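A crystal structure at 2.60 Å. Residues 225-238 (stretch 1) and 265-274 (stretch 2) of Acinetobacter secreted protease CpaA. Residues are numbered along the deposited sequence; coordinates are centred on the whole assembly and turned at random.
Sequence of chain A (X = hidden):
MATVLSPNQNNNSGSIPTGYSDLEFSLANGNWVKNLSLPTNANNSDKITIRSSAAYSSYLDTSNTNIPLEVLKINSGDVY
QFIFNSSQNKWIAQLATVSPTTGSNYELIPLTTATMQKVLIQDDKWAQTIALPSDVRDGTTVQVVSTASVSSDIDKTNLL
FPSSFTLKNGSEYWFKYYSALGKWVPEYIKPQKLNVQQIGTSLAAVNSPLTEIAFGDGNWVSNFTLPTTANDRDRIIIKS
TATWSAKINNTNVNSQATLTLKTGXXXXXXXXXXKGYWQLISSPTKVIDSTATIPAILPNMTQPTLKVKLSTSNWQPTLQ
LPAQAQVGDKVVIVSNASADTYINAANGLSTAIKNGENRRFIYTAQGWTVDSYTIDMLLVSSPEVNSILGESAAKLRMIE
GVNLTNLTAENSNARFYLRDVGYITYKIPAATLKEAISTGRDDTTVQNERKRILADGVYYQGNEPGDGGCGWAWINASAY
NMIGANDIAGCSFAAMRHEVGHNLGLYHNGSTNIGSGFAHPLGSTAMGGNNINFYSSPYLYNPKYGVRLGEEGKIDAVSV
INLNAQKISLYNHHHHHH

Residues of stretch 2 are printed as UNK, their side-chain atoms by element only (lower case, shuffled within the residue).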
ATOM      1  N   THR A 225      19.348 -15.459  15.552  1.00 34.04           N
ATOM      2  CA  THR A 225      19.729 -15.923  14.223  1.00 32.65           C
ATOM      3  C   THR A 225      18.550 -16.630  13.571  1.00 32.46           C
ATOM      4  O   THR A 225      17.971 -17.551  14.158  1.00 33.86           O
ATOM      5  CB  THR A 225      20.935 -16.865  14.291  1.00 33.26           C
ATOM      6  OG1 THR A 225      22.027 -16.202  14.941  1.00 33.82           O
ATOM      7  CG2 THR A 225      21.363 -17.286  12.893  1.00 31.86           C
ATOM      8  N   LEU A 226      18.202 -16.200  12.359  1.00 34.40           N
ATOM      9  CA  LEU A 226      17.139 -16.834  11.600  1.00 34.53           C
ATOM     10  C   LEU A 226      17.561 -18.228  11.138  1.00 34.99           C
ATOM     11  O   LEU A 226      18.752 -18.549  11.104  1.00 34.80           O
ATOM     12  CB  LEU A 226      16.764 -15.974  10.394  1.00 33.30           C
ATOM     13  CG  LEU A 226      16.188 -14.582  10.663  1.00 32.94           C
ATOM     14  CD1 LEU A 226      15.453 -14.074   9.434  1.00 32.35           C
ATOM     15  CD2 LEU A 226      15.262 -14.595  11.869  1.00 34.20           C
ATOM     16  N   PRO A 227      16.596 -19.083  10.788  1.00 35.31           N
ATOM     17  CA  PRO A 227      16.945 -20.400  10.243  1.00 35.72           C
ATOM     18  C   PRO A 227      17.742 -20.274   8.953  1.00 34.46           C
ATOM     19  O   PRO A 227      17.655 -19.276   8.235  1.00 33.41           O
ATOM     20  CB  PRO A 227      15.582 -21.057   9.994  1.00 36.57           C
ATOM     21  CG  PRO A 227      14.651 -20.358  10.917  1.00 37.25           C
ATOM     22  CD  PRO A 227      15.144 -18.945  11.002  1.00 35.97           C
ATOM     23  N   THR A 228      18.530 -21.311   8.666  1.00 36.80           N
ATOM     24  CA  THR A 228      19.333 -21.327   7.451  1.00 35.94           C
ATOM     25  C   THR A 228      18.495 -21.613   6.215  1.00 35.90           C
ATOM     26  O   THR A 228      18.892 -21.234   5.107  1.00 35.24           O
ATOM     27  CB  THR A 228      20.428 -22.388   7.560  1.00 36.28           C
ATOM     28  OG1 THR A 228      19.993 -23.421   8.451  1.00 37.37           O
ATOM     29  CG2 THR A 228      21.688 -21.775   8.138  1.00 36.17           C
ATOM     30  N   THR A 229      17.347 -22.264   6.385  1.00 36.99           N
ATOM     31  CA  THR A 229      16.499 -22.655   5.272  1.00 37.23           C
ATOM     32  C   THR A 229      15.061 -22.754   5.758  1.00 38.11           C
ATOM     33  O   THR A 229      14.794 -22.900   6.953  1.00 38.83           O
ATOM     34  CB  THR A 229      16.948 -23.988   4.662  1.00 37.71           C
ATOM     35  OG1 THR A 229      16.242 -24.218   3.437  1.00 37.93           O
ATOM     36  CG2 THR A 229      16.674 -25.137   5.625  1.00 38.84           C
ATOM     37  N   ALA A 230      14.137 -22.656   4.810  1.00 38.49           N
ATOM     38  CA  ALA A 230      12.713 -22.806   5.080  1.00 39.47           C
ATOM     39  C   ALA A 230      12.027 -23.184   3.773  1.00 39.78           C
ATOM     40  O   ALA A 230      12.684 -23.424   2.754  1.00 39.32           O
ATOM     41  CB  ALA A 230      12.132 -21.525   5.688  1.00 39.24           C
ATOM     42  N   ASN A 231      10.703 -23.253   3.801  1.00 41.20           N
ATOM     43  CA  ASN A 231       9.934 -23.431   2.582  1.00 41.60           C
ATOM     44  C   ASN A 231       9.688 -22.080   1.921  1.00 41.17           C
ATOM     45  O   ASN A 231       9.774 -21.026   2.556  1.00 40.76           O
ATOM     46  CB  ASN A 231       8.611 -24.137   2.872  1.00 42.88           C
ATOM     47  CG  ASN A 231       8.794 -25.610   3.180  1.00 43.59           C
ATOM     48  OD1 ASN A 231       9.526 -26.314   2.485  1.00 43.39           O
ATOM     49  ND2 ASN A 231       8.133 -26.082   4.230  1.00 44.59           N
ATOM     50  N   ASP A 232       9.396 -22.126   0.623  1.00 42.40           N
ATOM     51  CA  ASP A 232       9.263 -20.907  -0.166  1.00 42.15           C
ATOM     52  C   ASP A 232       8.182 -19.999   0.409  1.00 42.52           C
ATOM     53  O   ASP A 232       7.045 -20.427   0.628  1.00 43.45           O
ATOM     54  CB  ASP A 232       8.949 -21.256  -1.621  1.00 42.70           C
ATOM     55  CG  ASP A 232       9.349 -20.155  -2.585  1.00 42.51           C
ATOM     56  OD1 ASP A 232      10.067 -19.224  -2.161  1.00 41.85           O
ATOM     57  OD2 ASP A 232       8.952 -20.225  -3.767  1.00 43.04           O
ATOM     58  N   ARG A 233       8.560 -18.748   0.684  1.00 39.81           N
ATOM     59  CA  ARG A 233       7.671 -17.678   1.132  1.00 40.10           C
ATOM     60  C   ARG A 233       7.205 -17.841   2.574  1.00 40.47           C
ATOM     61  O   ARG A 233       6.227 -17.206   2.981  1.00 41.21           O
ATOM     62  CB  ARG A 233       6.457 -17.521   0.205  1.00 40.96           C
ATOM     63  CG  ARG A 233       6.625 -16.452  -0.866  1.00 40.79           C
ATOM     64  CD  ARG A 233       7.896 -16.664  -1.672  1.00 40.20           C
ATOM     65  NE  ARG A 233       8.052 -15.663  -2.722  1.00 40.28           N
ATOM     66  CZ  ARG A 233       8.894 -15.780  -3.744  1.00 40.12           C
ATOM     67  NH1 ARG A 233       9.658 -16.859  -3.856  1.00 39.80           N
ATOM     68  NH2 ARG A 233       8.971 -14.820  -4.655  1.00 40.40           N
ATOM     69  N   ASP A 234       7.870 -18.682   3.364  1.00 39.35           N
ATOM     70  CA  ASP A 234       7.645 -18.657   4.803  1.00 39.63           C
ATOM     71  C   ASP A 234       8.081 -17.310   5.366  1.00 38.67           C
ATOM     72  O   ASP A 234       9.034 -16.691   4.887  1.00 37.49           O
ATOM     73  CB  ASP A 234       8.402 -19.792   5.494  1.00 39.68           C
ATOM     74  CG  ASP A 234       7.785 -21.150   5.229  1.00 40.81           C
ATOM     75  OD1 ASP A 234       6.589 -21.206   4.875  1.00 41.69           O
ATOM     76  OD2 ASP A 234       8.495 -22.165   5.388  1.00 40.87           O
ATOM     77  N   ARG A 235       7.374 -16.851   6.396  1.00 40.21           N
ATOM     78  CA  ARG A 235       7.603 -15.521   6.939  1.00 39.25           C
ATOM     79  C   ARG A 235       7.867 -15.584   8.435  1.00 39.23           C
ATOM     80  O   ARG A 235       7.262 -16.387   9.152  1.00 40.52           O
ATOM     81  CB  ARG A 235       6.415 -14.594   6.660  1.00 39.70           C
ATOM     82  CG  ARG A 235       6.304 -14.174   5.207  1.00 39.89           C
ATOM     83  CD  ARG A 235       5.290 -13.063   5.018  1.00 40.31           C
ATOM     84  NE  ARG A 235       5.198 -12.653   3.620  1.00 41.02           N
ATOM     85  CZ  ARG A 235       4.722 -11.480   3.214  1.00 40.86           C
ATOM     86  NH1 ARG A 235       4.294 -10.593   4.102  1.00 40.02           N
ATOM     87  NH2 ARG A 235       4.676 -11.193   1.921  1.00 41.50           N
ATOM     88  N   ILE A 236       8.779 -14.730   8.893  1.00 37.22           N
ATOM     89  CA  ILE A 236       9.095 -14.578  10.307  1.00 37.14           C
ATOM     90  C   ILE A 236       8.947 -13.107  10.664  1.00 36.06           C
ATOM     91  O   ILE A 236       9.598 -12.249  10.056  1.00 34.79           O
ATOM     92  CB  ILE A 236      10.514 -15.071  10.644  1.00 36.67           C
ATOM     93  CG1 ILE A 236      10.609 -16.589  10.480  1.00 37.77           C
ATOM     94  CG2 ILE A 236      10.905 -14.657  12.055  1.00 36.75           C
ATOM     95  CD1 ILE A 236      11.983 -17.140  10.784  1.00 37.46           C
ATOM     96  N   ILE A 237       8.091 -12.818  11.640  1.00 37.60           N
ATOM     97  CA  ILE A 237       7.934 -11.477  12.192  1.00 36.72           C
ATOM     98  C   ILE A 237       8.604 -11.452  13.557  1.00 37.04           C
ATOM     99  O   ILE A 237       8.370 -12.338  14.388  1.00 38.40           O
ATOM    100  CB  ILE A 237       6.454 -11.071  12.292  1.00 37.24           C
ATOM    101  CG1 ILE A 237       5.825 -11.004  10.899  1.00 37.17           C
ATOM    102  CG2 ILE A 237       6.313  -9.733  13.002  1.00 36.52           C
ATOM    103  CD1 ILE A 237       4.337 -10.733  10.914  1.00 37.86           C
ATOM    104  N   ILE A 238       9.440 -10.443  13.785  1.00 35.76           N
ATOM    105  CA  ILE A 238      10.140 -10.262  15.050  1.00 36.29           C
ATOM    106  C   ILE A 238       9.662  -8.952  15.660  1.00 36.11           C
ATOM    107  O   ILE A 238       9.812  -7.885  15.051  1.00 34.95           O
ATOM    108  CB  ILE A 238      11.666 -10.267  14.866  1.00 35.72           C
ATOM    109  CG1 ILE A 238      12.112 -11.576  14.206  1.00 36.00           C
ATOM    110  CG2 ILE A 238      12.365 -10.082  16.202  1.00 36.67           C
ATOM    111  CD1 ILE A 238      13.606 -11.682  13.997  1.00 35.44           C
ATOM    112  N   UNK A 265       9.947  -1.837  17.883  1.00 36.55           N
ATOM    113  CA  UNK A 265      10.354  -2.152  16.522  1.00 35.56           C
ATOM    114  C   UNK A 265       9.719  -3.458  16.048  1.00 35.62           C
ATOM    115  O   UNK A 265       9.318  -4.317  16.840  1.00 36.67           O
ATOM    116  o   UNK A 265      11.842   0.127  16.480  1.00 35.74           O
ATOM    117  o   UNK A 265      13.801  -0.860  16.355  1.00 35.76           O
ATOM    118  c   UNK A 265      11.876  -2.254  16.419  1.00 35.59           C
ATOM    119  c   UNK A 265      12.554  -0.899  16.421  1.00 35.61           C
ATOM    120  N   UNK A 266       9.634  -3.597  14.727  1.00 37.97           N
ATOM    121  CA  UNK A 266       9.123  -4.810  14.101  1.00 38.08           C
ATOM    122  C   UNK A 266       9.872  -5.063  12.802  1.00 37.32           C
ATOM    123  O   UNK A 266      10.021  -4.155  11.980  1.00 36.66           O
ATOM    124  c   UNK A 266       7.002  -5.986  13.293  1.00 39.05           C
ATOM    125  c   UNK A 266       7.615  -4.709  13.841  1.00 38.37           C
ATOM    126  n   UNK A 266       5.029  -5.861  11.895  1.00 39.50           N
ATOM    127  c   UNK A 266       5.498  -5.898  13.138  1.00 39.63           C
ATOM    128  o   UNK A 266       4.765  -5.841  14.124  1.00 40.34           O
ATOM    129  N   UNK A 267      10.333  -6.299  12.624  1.00 35.27           N
ATOM    130  CA  UNK A 267      10.983  -6.740  11.400  1.00 34.80           C
ATOM    131  C   UNK A 267      10.209  -7.909  10.812  1.00 35.54           C
ATOM    132  O   UNK A 267       9.675  -8.744  11.548  1.00 36.47           O
ATOM    133  c   UNK A 267      14.254  -5.532  11.010  1.00 33.64           C
ATOM    134  c   UNK A 267      15.134  -3.944  12.558  1.00 34.15           C
ATOM    135  c   UNK A 267      12.436  -7.160  11.654  1.00 34.61           C
ATOM    136  c   UNK A 267      13.381  -6.022  11.972  1.00 34.20           C
ATOM    137  o   UNK A 267      15.998  -2.912  12.844  1.00 34.38           O
ATOM    138  c   UNK A 267      15.125  -4.496  11.294  1.00 33.57           C
ATOM    139  c   UNK A 267      13.412  -5.451  13.237  1.00 34.74           C
ATOM    140  c   UNK A 267      14.279  -4.416  13.532  1.00 34.72           C
ATOM    141  N   UNK A 268      10.156  -7.970   9.484  1.00 36.63           N
ATOM    142  CA  UNK A 268       9.498  -9.059   8.777  1.00 37.63           C
ATOM    143  C   UNK A 268      10.453  -9.622   7.738  1.00 37.31           C
ATOM    144  O   UNK A 268      11.072  -8.865   6.984  1.00 36.65           O
ATOM    145  o   UNK A 268       5.692  -7.980   7.248  1.00 41.81           O
ATOM    146  o   UNK A 268       5.104 -10.038   6.762  1.00 43.26           O
ATOM    147  c   UNK A 268       7.236  -9.715   7.772  1.00 40.62           C
ATOM    148  c   UNK A 268       5.917  -9.208   7.222  1.00 42.02           C
ATOM    149  c   UNK A 268       8.199  -8.589   8.112  1.00 38.54           C
ATOM    150  N   UNK A 269      10.567 -10.946   7.698  1.00 34.03           N
ATOM    151  CA  UNK A 269      11.460 -11.627   6.775  1.00 33.91           C
ATOM    152  C   UNK A 269      10.670 -12.642   5.966  1.00 34.93           C
ATOM    153  O   UNK A 269       9.683 -13.207   6.441  1.00 35.80           O
ATOM    154  c   UNK A 269      13.781 -10.264  10.452  1.00 32.63           C
ATOM    155  c   UNK A 269      13.026 -11.103   9.657  1.00 33.08           C
ATOM    156  c   UNK A 269      12.612 -12.333   7.508  1.00 33.63           C
ATOM    157  c   UNK A 269      15.375 -10.035   8.685  1.00 31.75           C
ATOM    158  c   UNK A 269      13.435 -11.420   8.372  1.00 32.90           C
ATOM    159  c   UNK A 269      14.957  -9.729   9.965  1.00 31.97           C
ATOM    160  c   UNK A 269      14.616 -10.876   7.896  1.00 32.23           C
ATOM    161  N   UNK A 270      11.115 -12.865   4.735  1.00 34.43           N
ATOM    162  CA  UNK A 270      10.459 -13.814   3.845  1.00 35.53           C
ATOM    163  C   UNK A 270      11.492 -14.656   3.113  1.00 35.28           C
ATOM    164  O   UNK A 270      12.379 -14.122   2.447  1.00 34.75           O
ATOM    165  c   UNK A 270       8.825 -14.004   1.891  1.00 40.52           C
ATOM    166  c   UNK A 270       9.560 -12.318  -0.427  1.00 40.86           C
ATOM    167  c   UNK A 270       9.567 -13.084   2.842  1.00 39.22           C
ATOM    168 se   UNK A 270       7.965 -13.024   0.445  0.62 41.77          SE
ATOM    169  N   UNK A 271      11.373 -15.974   3.230  1.00 37.95           N
ATOM    170  CA  UNK A 271      12.341 -16.873   2.619  1.00 37.75           C
ATOM    171  C   UNK A 271      12.079 -17.007   1.125  1.00 38.34           C
ATOM    172  O   UNK A 271      10.927 -17.046   0.679  1.00 39.23           O
ATOM    173  c   UNK A 271      14.725 -18.887   3.504  1.00 37.15           C
ATOM    174  c   UNK A 271      14.442 -20.960   1.708  1.00 38.29           C
ATOM    175  c   UNK A 271      15.666 -20.711   2.291  1.00 37.63           C
ATOM    176  c   UNK A 271      13.479 -19.119   2.935  1.00 37.95           C
ATOM    177  o   UNK A 271      16.750 -21.497   1.974  1.00 37.59           O
ATOM    178  c   UNK A 271      12.296 -18.249   3.284  1.00 38.25           C
ATOM    179  c   UNK A 271      15.813 -19.675   3.188  1.00 37.00           C
ATOM    180  c   UNK A 271      13.357 -20.166   2.031  1.00 38.52           C
ATOM    181  N   UNK A 272      13.159 -17.076   0.352  1.00 39.60           N
ATOM    182  CA  UNK A 272      13.101 -17.165  -1.101  1.00 40.24           C
ATOM    183  C   UNK A 272      13.896 -18.401  -1.500  1.00 40.26           C
ATOM    184  O   UNK A 272      15.128 -18.415  -1.386  1.00 39.73           O
ATOM    185  c   UNK A 272      13.657 -15.906  -1.783  1.00 40.08           C
ATOM    186  c   UNK A 272      13.456 -15.982  -3.282  1.00 40.97           C
ATOM    187  c   UNK A 272      12.999 -14.655  -1.218  1.00 39.97           C
ATOM    188  N   UNK A 273      13.193 -19.441  -1.961  1.00 42.15           N
ATOM    189  CA  UNK A 273      13.829 -20.739  -2.173  1.00 42.22           C
ATOM    190  C   UNK A 273      14.885 -20.678  -3.272  1.00 42.19           C
ATOM    191  O   UNK A 273      16.012 -21.154  -3.088  1.00 41.79           O
ATOM    192  c   UNK A 273      12.770 -21.790  -2.504  1.00 43.03           C
ATOM    193  o   UNK A 273      12.033 -22.146  -1.348  1.00 43.27           O
ATOM    194  N   UNK A 274      14.535 -20.112  -4.431  1.00 43.47           N
ATOM    195  CA  UNK A 274      15.469 -20.090  -5.552  1.00 43.62           C
ATOM    196  C   UNK A 274      16.738 -19.306  -5.235  1.00 42.98           C
ATOM    197  O   UNK A 274      17.773 -19.541  -5.868  1.00 42.94           O
ATOM    198  c   UNK A 274      14.193 -18.157  -6.615  1.00 44.75           C
ATOM    199  o   UNK A 274      14.668 -17.405  -5.742  1.00 44.29           O
ATOM    200  o   UNK A 274      13.238 -17.820  -7.344  1.00 45.62           O
ATOM    201  c   UNK A 274      14.786 -19.541  -6.811  1.00 44.58           C
TER
HETATM  202  O   HOH W   1      19.635 -21.603   2.434  1.00 39.89           O
HETATM  203  O   HOH W   2      13.164 -24.227   0.420  1.00 41.75           O

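Position 265 carries two side-chain carbons, the second bearing two oxygens, a short carboxylate that stays clear of stretch 1; it is Asp265. Position 266 has three carbons in a row, the last bonded to one oxygen and one nitrogen, and its second carbon lies 3.8 Å from Ile237 CG2. The terminal amide identifies Gln266. At position 267 a single carbon leads to a six-carbon ring with an oxygen at its tip, and the ring leads away from stretch 1; hence Tyr267. The backbone nevertheless pairs with stretch 1: Ile238 N donates to Tyr267 O (2.8 Å) and Tyr267 N to Ile238 O (2.9 Å).

Position 268 shows three carbons ending in two oxygens, one of them 2.8 Å from Arg235 NH1. This is Glu268, and the contact between Arg235 NH1 and Glu268 OE1 is a salt bridge. At position 269 one carbon carries a six-carbon ring without a heteroatom, and Leu226 CD1 lies over one face of it: Phe269. Leu226 CD1 is 3.5 Å from Phe269 CG, in a CH-pi contact, while Ile238 CD1 packs 3.8 Å from Phe269 CE1.

At position 270 an unbranched chain of two carbons, a selenium and a final carbon puts the selenium 3.9 Å from Arg233 CG: selenomethionine, Met270. At position 271 one carbon carries a six-carbon ring bearing an oxygen, with Ala230 CB over its face and Thr229 OG1 3.1 Å from the oxygen: Tyr271. Ala230 CB is 3.9 Å from Tyr271 CG, and Thr229 OG1 donates a hydrogen bond to Tyr271 OH. A water accepts from the same hydroxyl and donates to Thr228 O.

Position 272 has three carbons branching at the first, one of them 3.9 Å from Arg233 NH1: Val272. Position 273 has one carbon and one oxygen, the oxygen 3.2 Å from Asp232 CB, giving Ser273, whose N donates to Asp232 OD1 (3.1 Å). Position 274, two carbons with two terminal oxygens, makes no close contact with stretch 1 and is Asp274.

The two strands run antiparallel, and paired backbone hydrogen bonds link Ile236 to Phe269 and Ile238 to Tyr267. Side chains alternate between faces: Arg235 and Ile237 share one with Glu268 and Met270, while Ile236 and Ile238 share the other with Tyr267 and Phe269. Before the strand, the type II turn from Asn231 to Asp234 continues the pairing, as Arg233 N donates to Tyr271 O (2.9 Å) and Tyr271 N to Asp234 O (3.0 Å). Tyr271, the residue most covered by stretch 1, thus anchors the loop through both backbone and ring.

Stretch 2 (265-274) DQYEFMYVSD
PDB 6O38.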